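Local coordinates for protein lectin (Trichosanthes anguina, PDB 4HR6) that forms the ribosome-inactivating-protein-like part of a nontoxic three-chain seed lectin that probably binds carbohydrate through its beta-trefoil chain, at residues V114-K119 with S145-W150; I138-I143 with S176-I181; L47-L52 with T56-L61. One frame throughout, in Å; residues are numbered along the deposited sequence.

Contact 1 of 3, residues V114-K119 with S145-W150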
# COMPACT_ATOMS: atom_id res chain seq x y z
N VAL B 114 -0.35 2.28 18.24
CA VAL B 114 -1.57 3.05 18.01
C VAL B 114 -1.45 3.97 16.79
O VAL B 114 -2.23 3.88 15.84
CB VAL B 114 -1.95 3.87 19.26
CG1 VAL B 114 -3.17 4.72 18.97
CG2 VAL B 114 -2.23 2.95 20.43
N LEU B 115 -0.45 4.86 16.79
CA LEU B 115 -0.38 5.85 15.74
C LEU B 115 0.21 5.25 14.47
O LEU B 115 -0.32 5.47 13.39
CB LEU B 115 0.42 7.08 16.17
CG LEU B 115 -0.11 7.88 17.36
CD1 LEU B 115 0.79 9.10 17.61
CD2 LEU B 115 -1.53 8.32 17.10
N GLU B 116 1.30 4.51 14.58
CA GLU B 116 1.95 3.98 13.39
C GLU B 116 1.10 2.88 12.74
O GLU B 116 1.05 2.76 11.51
CB GLU B 116 3.36 3.51 13.74
CG GLU B 116 4.26 4.58 14.35
CD GLU B 116 4.43 5.78 13.45
OE1 GLU B 116 5.03 5.62 12.39
OE2 GLU B 116 3.93 6.87 13.80
N ALA B 117 0.41 2.10 13.56
CA ALA B 117 -0.55 1.12 13.05
C ALA B 117 -1.68 1.79 12.29
O ALA B 117 -2.19 1.21 11.33
CB ALA B 117 -1.11 0.29 14.16
N SER B 118 -2.10 2.99 12.73
CA SER B 118 -3.17 3.69 12.04
C SER B 118 -2.72 4.16 10.65
O SER B 118 -3.53 4.30 9.75
CB SER B 118 -3.66 4.89 12.85
OG SER B 118 -4.24 4.47 14.08
N LYS B 119 -1.43 4.42 10.49
CA LYS B 119 -0.90 4.96 9.24
C LYS B 119 -0.75 3.87 8.18
O LYS B 119 -0.88 4.15 6.98
CB LYS B 119 0.46 5.60 9.49
CG LYS B 119 0.45 6.84 10.36
CD LYS B 119 1.89 7.25 10.67
CE LYS B 119 1.96 8.53 11.47
NZ LYS B 119 3.37 8.81 11.86
N SER B 145 11.24 1.06 8.34
CA SER B 145 11.37 1.84 7.10
C SER B 145 10.05 2.53 6.71
O SER B 145 10.06 3.62 6.14
CB SER B 145 11.90 0.98 5.94
OG SER B 145 11.00 -0.03 5.56
N LEU B 146 8.92 1.92 7.04
CA LEU B 146 7.63 2.56 6.85
C LEU B 146 7.49 3.76 7.80
O LEU B 146 7.11 4.84 7.39
CB LEU B 146 6.50 1.58 7.10
CG LEU B 146 6.34 0.42 6.12
CD1 LEU B 146 5.26 -0.54 6.63
CD2 LEU B 146 5.99 0.92 4.74
N GLU B 147 7.82 3.56 9.08
CA GLU B 147 7.70 4.63 10.07
C GLU B 147 8.55 5.84 9.69
O GLU B 147 8.07 6.97 9.69
CB GLU B 147 8.11 4.12 11.46
CG GLU B 147 7.12 3.12 12.06
CD GLU B 147 7.62 2.50 13.35
OE1 GLU B 147 8.71 2.86 13.82
OE2 GLU B 147 6.94 1.62 13.91
N ASP B 148 9.80 5.59 9.35
CA ASP B 148 10.74 6.64 9.03
C ASP B 148 10.43 7.37 7.71
O ASP B 148 10.86 8.51 7.53
CB ASP B 148 12.16 6.07 8.99
CG ASP B 148 12.68 5.68 10.37
OD1 ASP B 148 12.09 6.05 11.40
OD2 ASP B 148 13.71 4.98 10.41
N ASN B 149 9.71 6.73 6.79
CA ASN B 149 9.43 7.34 5.47
C ASN B 149 8.02 7.85 5.24
O ASN B 149 7.69 8.28 4.14
CB ASN B 149 9.77 6.35 4.36
CG ASN B 149 11.26 6.22 4.15
OD1 ASN B 149 11.90 7.14 3.68
ND2 ASN B 149 11.81 5.10 4.51
N TRP B 150 7.16 7.80 6.27
CA TRP B 150 5.75 8.17 6.09
C TRP B 150 5.54 9.57 5.53
O TRP B 150 4.67 9.79 4.68
CB TRP B 150 5.02 8.06 7.42
CG TRP B 150 3.62 8.48 7.38
CD1 TRP B 150 2.62 7.86 6.71
CD2 TRP B 150 3.03 9.60 8.05
NE1 TRP B 150 1.43 8.52 6.93
CE2 TRP B 150 1.66 9.60 7.73
CE3 TRP B 150 3.53 10.61 8.88
CZ2 TRP B 150 0.77 10.56 8.22
CZ3 TRP B 150 2.65 11.57 9.37
CH2 TRP B 150 1.28 11.53 9.04
O HOH W 1 5.75 7.75 10.73
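Lys119 lies over one face of the Trp150 indole, and its whole aliphatic chain is used in the contact. Extended beyond CG, it runs from the pyrrole side, where CB and CG meet NE1, to the benzene side. There CE of Lys119 sits 3.6 Å from the centroid of the Trp150 six-membered ring, 7° off the normal, a CH-pi contact. Lys119 NZ is 4.0 Å from the centroid of that Trp150 ring and 29° off the normal, a cation-pi contact displaced toward CE3. The Trp150 ring gets there because CG is anti to its backbone N (chi1 177°), and Leu197 O accepts from NE1 and fixes its rotation.

NZ of Lys119 is also tied to Glu116 OE2 in a 2.8 Å salt bridge on the syn side of the carboxylate. Glu116 stands about one turn earlier on the helix, and its bend at chi2 brings the carboxylate beside the lysine end. A water completes the polar link: it accepts from Lys119 NZ and donates to Glu116 OE1 and, over 2.7 Å, to the backbone O of Glu147. Glu116 OE1 also presses on Glu147 CG at 3.3 Å, with the two carboxylate planes perpendicular. The head of Glu147 is turned elsewhere, to Gln112 and Arg78. This buried packing between helices 103-119 and 141-159 is characteristic of the ribosome-inactivating fold, where Glu116, Lys119 and Trp150 probably correspond to the active-site glutamate, arginine and tryptophan of toxic relatives.

Contact 2 of 3, residues I138-I143 with S176-I181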
# COMPACT_ATOMS: atom_id res chain seq x y z
N ILE B 138 9.36 -8.20 17.76
CA ILE B 138 10.23 -7.05 17.64
C ILE B 138 10.19 -6.57 16.19
O ILE B 138 10.38 -7.37 15.28
CB ILE B 138 11.67 -7.39 18.06
CG1 ILE B 138 11.70 -7.84 19.54
CG2 ILE B 138 12.59 -6.20 17.90
CD1 ILE B 138 12.97 -8.56 19.94
N PRO B 139 9.91 -5.28 15.96
CA PRO B 139 9.87 -4.79 14.59
C PRO B 139 11.21 -4.89 13.90
O PRO B 139 12.24 -4.66 14.52
CB PRO B 139 9.48 -3.31 14.74
CG PRO B 139 9.69 -2.97 16.16
CD PRO B 139 9.55 -4.25 16.94
N ASP B 140 11.18 -5.21 12.63
CA ASP B 140 12.39 -5.28 11.83
C ASP B 140 12.36 -4.10 10.85
O ASP B 140 11.55 -3.20 10.99
CB ASP B 140 12.43 -6.63 11.11
CG ASP B 140 13.86 -7.15 10.89
OD1 ASP B 140 14.01 -8.39 10.68
OD2 ASP B 140 14.82 -6.34 10.93
N LEU B 141 13.23 -4.12 9.85
CA LEU B 141 13.36 -3.03 8.90
C LEU B 141 12.11 -2.79 8.06
O LEU B 141 11.89 -1.67 7.58
CB LEU B 141 14.56 -3.29 7.98
CG LEU B 141 15.90 -3.15 8.69
CD1 LEU B 141 17.04 -3.64 7.82
CD2 LEU B 141 16.13 -1.69 9.07
N ALA B 142 11.31 -3.82 7.86
CA ALA B 142 10.04 -3.65 7.18
C ALA B 142 9.17 -2.60 7.88
O ALA B 142 8.69 -1.68 7.24
CB ALA B 142 9.31 -4.99 7.10
N ILE B 143 8.99 -2.74 9.19
CA ILE B 143 8.20 -1.81 9.96
C ILE B 143 8.92 -0.45 10.09
O ILE B 143 8.34 0.58 9.80
CB ILE B 143 7.83 -2.40 11.33
CG1 ILE B 143 6.81 -3.53 11.11
CG2 ILE B 143 7.27 -1.33 12.26
CD1 ILE B 143 6.24 -4.20 12.34
N SER B 176 9.88 -8.22 4.61
CA SER B 176 10.12 -9.03 5.80
C SER B 176 11.38 -9.91 5.74
O SER B 176 11.84 -10.39 6.77
CB SER B 176 8.91 -9.91 6.13
OG SER B 176 7.72 -9.15 6.14
N ASN B 177 11.95 -10.11 4.55
CA ASN B 177 13.23 -10.81 4.45
C ASN B 177 14.41 -9.84 4.38
O ASN B 177 15.52 -10.22 4.01
CB ASN B 177 13.24 -11.75 3.23
CG ASN B 177 12.31 -12.94 3.41
OD1 ASN B 177 12.24 -13.54 4.49
ND2 ASN B 177 11.59 -13.29 2.35
N ASN B 178 14.17 -8.58 4.74
CA ASN B 178 15.18 -7.54 4.71
C ASN B 178 15.79 -7.27 3.34
O ASN B 178 16.91 -6.78 3.24
CB ASN B 178 16.28 -7.80 5.76
CG ASN B 178 15.79 -7.57 7.18
OD1 ASN B 178 14.88 -6.77 7.42
ND2 ASN B 178 16.39 -8.26 8.13
N GLU B 179 15.04 -7.54 2.28
CA GLU B 179 15.47 -7.18 0.93
C GLU B 179 15.01 -5.76 0.70
O GLU B 179 13.92 -5.38 1.10
CB GLU B 179 14.85 -8.12 -0.11
CG GLU B 179 15.35 -9.57 -0.02
CD GLU B 179 14.41 -10.60 -0.64
OE1 GLU B 179 13.83 -10.35 -1.73
OE2 GLU B 179 14.28 -11.69 -0.04
N LEU B 180 15.86 -4.97 0.05
CA LEU B 180 15.53 -3.60 -0.32
C LEU B 180 14.58 -3.57 -1.52
O LEU B 180 14.76 -4.31 -2.47
CB LEU B 180 16.80 -2.85 -0.68
CG LEU B 180 16.60 -1.45 -1.27
CD1 LEU B 180 16.22 -0.46 -0.18
CD2 LEU B 180 17.87 -1.01 -1.97
N ILE B 181 13.57 -2.71 -1.45
CA ILE B 181 12.66 -2.49 -2.55
C ILE B 181 12.57 -0.99 -2.77
O ILE B 181 11.95 -0.28 -1.99
CB ILE B 181 11.24 -3.03 -2.25
CG1 ILE B 181 11.30 -4.50 -1.90
CG2 ILE B 181 10.32 -2.82 -3.44
CD1 ILE B 181 9.93 -5.13 -1.75
O HOH W 2 12.40 -6.57 7.59
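Leu141 and Ala142, in the first turn of helix 141-159, face the turn at Ser176-Asn178, where CA atoms of Ala142 and Ser176 come within 5.6 Å. That turn belongs to the beta hairpin formed by strands 166-174 and 180-185, the two-stranded antiparallel sheet of the chain, so the contact sets a helix start against a hairpin end. Asn178 takes a left-handed backbone conformation (phi 60°, psi 27°) as the chain comes round into strand 180-185, whose Ile181 pairs with Leu173. On the helix side, Asp140 holds the N-cap position, but its side chain makes no capping bond; OD2 only accepts weakly from the next amide, Leu141 N.

The amide of Asn178 does most of the touching. Its CA-CB bond does not aim at the helix, yet CG is placed beside the backbone N, anti to the carbonyl carbon (chi1 -72°), and the head group reaches across. There it meets the carboxylate of Asp140 nearly at right angles, the two planes close to perpendicular. ND2 of Asn178 donates to Asp140 OD1 in a weak bond of 3.5 Å. On the other branch, OD1 of Asn178 rests against Leu141 CB at 3.5 Å and approaches its CD1 as well, while Leu141 also touches Tyr174.

One residue further along the helix, the methyl CB of Ala142 packs on the backbone of the turn, 4.1 Å from Ser176 N, with Phe122 of helix 121-132 next to both residues. Ser176 is further engaged by backbone hydrogen bonds to a neighbouring chain of the assembly. A water joins the two segments: it accepts from Ala142 N, an amide of the first helical turn, over 3.0 Å, and donates to Asn178 OD1.

Contact 3 of 3, residues L47-L52 with T56-L61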
# COMPACT_ATOMS: atom_id res chain seq x y z
N LEU B 47 0.30 26.15 21.00
CA LEU B 47 -1.12 26.11 21.13
C LEU B 47 -1.60 24.95 22.02
O LEU B 47 -2.66 25.06 22.64
CB LEU B 47 -1.73 25.97 19.74
CG LEU B 47 -3.25 26.07 19.67
CD1 LEU B 47 -3.67 27.52 19.79
CD2 LEU B 47 -3.76 25.47 18.36
N ALA B 48 -0.85 23.85 22.06
CA ALA B 48 -1.18 22.72 22.93
C ALA B 48 -1.22 23.14 24.39
O ALA B 48 -2.12 22.73 25.12
CB ALA B 48 -0.18 21.58 22.75
N PHE B 49 -0.26 23.96 24.82
CA PHE B 49 -0.23 24.38 26.23
C PHE B 49 -1.39 25.28 26.60
O PHE B 49 -1.76 25.35 27.77
CB PHE B 49 1.06 25.11 26.55
CG PHE B 49 2.27 24.26 26.47
CD1 PHE B 49 3.00 24.18 25.30
CD2 PHE B 49 2.66 23.50 27.55
CE1 PHE B 49 4.11 23.38 25.22
CE2 PHE B 49 3.79 22.70 27.49
CZ PHE B 49 4.50 22.63 26.32
N HIS B 50 -1.94 25.99 25.62
CA HIS B 50 -2.95 26.99 25.86
C HIS B 50 -4.32 26.39 25.79
O HIS B 50 -5.24 26.96 26.34
CB HIS B 50 -2.83 28.17 24.88
CG HIS B 50 -1.69 29.08 25.20
ND1 HIS B 50 -0.43 28.93 24.65
CD2 HIS B 50 -1.59 30.12 26.06
CE1 HIS B 50 0.38 29.85 25.14
NE2 HIS B 50 -0.30 30.59 26.00
N THR B 51 -4.46 25.24 25.16
CA THR B 51 -5.76 24.65 24.95
C THR B 51 -5.95 23.28 25.60
O THR B 51 -7.08 22.87 25.76
CB THR B 51 -6.10 24.52 23.45
OG1 THR B 51 -5.05 23.83 22.78
CG2 THR B 51 -6.25 25.89 22.79
N LEU B 52 -4.88 22.57 25.96
CA LEU B 52 -5.05 21.22 26.52
C LEU B 52 -4.71 21.15 27.99
O LEU B 52 -3.69 21.66 28.41
CB LEU B 52 -4.17 20.20 25.80
CG LEU B 52 -4.41 19.95 24.33
CD1 LEU B 52 -3.23 19.16 23.75
CD2 LEU B 52 -5.72 19.22 24.13
N THR B 56 -4.69 21.69 34.89
CA THR B 56 -3.74 20.75 35.48
C THR B 56 -2.42 21.47 35.63
O THR B 56 -2.22 22.52 35.05
CB THR B 56 -3.55 19.48 34.59
OG1 THR B 56 -2.84 19.80 33.38
CG2 THR B 56 -4.86 18.90 34.24
N HIS B 57 -1.53 20.91 36.43
CA HIS B 57 -0.14 21.33 36.41
C HIS B 57 0.47 20.70 35.17
O HIS B 57 0.47 19.49 35.05
CB HIS B 57 0.62 20.83 37.64
CG HIS B 57 -0.01 21.21 38.94
ND1 HIS B 57 -0.52 20.27 39.81
CD2 HIS B 57 -0.23 22.42 39.51
CE1 HIS B 57 -1.03 20.88 40.86
NE2 HIS B 57 -0.87 22.19 40.71
N GLN B 58 0.96 21.52 34.26
CA GLN B 58 1.49 21.07 32.99
C GLN B 58 2.98 20.86 33.11
O GLN B 58 3.73 21.81 33.15
CB GLN B 58 1.18 22.07 31.88
CG GLN B 58 -0.31 22.28 31.64
CD GLN B 58 -0.61 23.41 30.66
OE1 GLN B 58 0.11 24.38 30.63
NE2 GLN B 58 -1.64 23.26 29.84
N ASN B 59 3.41 19.62 33.14
CA ASN B 59 4.84 19.31 33.18
C ASN B 59 5.37 19.15 31.77
O ASN B 59 4.67 18.65 30.90
CB ASN B 59 5.07 18.04 33.98
CG ASN B 59 4.52 18.15 35.37
OD1 ASN B 59 5.16 18.75 36.23
ND2 ASN B 59 3.33 17.60 35.61
N VAL B 60 6.61 19.54 31.58
CA VAL B 60 7.27 19.43 30.30
C VAL B 60 8.34 18.33 30.38
O VAL B 60 9.23 18.39 31.21
CB VAL B 60 7.94 20.76 29.91
CG1 VAL B 60 8.59 20.67 28.54
CG2 VAL B 60 6.90 21.87 29.92
N LEU B 61 8.24 17.34 29.51
CA LEU B 61 9.21 16.24 29.50
C LEU B 61 10.53 16.71 28.93
O LEU B 61 10.58 17.70 28.21
CB LEU B 61 8.64 15.05 28.69
CG LEU B 61 7.32 14.56 29.28
CD1 LEU B 61 6.55 13.66 28.34
CD2 LEU B 61 7.53 13.87 30.62
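Gln58 sends its amide straight at the end of helix 46-51, meeting Phe49 through both the backbone and the ring. The chain is extended beyond CG (chi2 173°), and NE2 of Gln58 arrives between two carbonyls: it gives a 2.9 Å hydrogen bond to Phe49 O, with an N-H...O angle of 165°, and a weaker one of 3.0 Å to Leu52 O, distinctly bent. Phe49 O lies close to the amide plane of Gln58, while NE2 in turn sits tilted from the carbonyl plane of Phe49. One amide nitrogen thus serves two carbonyls at the point where the helix gives way to Leu52.

The other branch of the amide turns to the aromatic ring. Gln58 OE1 lies at the edge of the Phe49 ring, near its plane and 4.1 Å from CD2, and the ring and amide planes are 78° apart. This helix is the connection of a beta-alpha-beta unit: strand 37-40 leads into it and strand 57-60 returns beside strand 37-40, parallel to it, at one margin of the mixed sheet. Gln58 comes off that last strand and touches Ser38 and Phe40 on the neighbouring one.

Phe49 is shared between the strands as well. Its ring stacks with Phe40, and Phe49 CE2 meets Val60 CG2 at 4.0 Å, in an oblique approach. That methyl is the branch of Val60 anti to the carbonyl carbon. Leu52 keeps its carbonyl near Gln58, but its side chain leads away toward Phe3 and Val28 of the sheet.

Overall arrangement
Contacts 1 and 2 share helix 141-159. Contact 1 uses a point inside that helix, buried about 6 Å from the chain centre, while contact 2 uses its start, about 18 Å out at the surface; their centres are 13 Å apart and their segments alternate along the chain. The chemistry follows the depth: a salt bridge, an aromatic face and a water bonded to three groups in contact 1, a weak amide-carboxylate bond and a bridging water in contact 2. Contact 3, partly buried, lies about 37 Å from contact 2 between centres, across the middle of the chain, and is closed before either begins; a glutamine side chain bonds to backbone carbonyls there, with an apolar touch beside it.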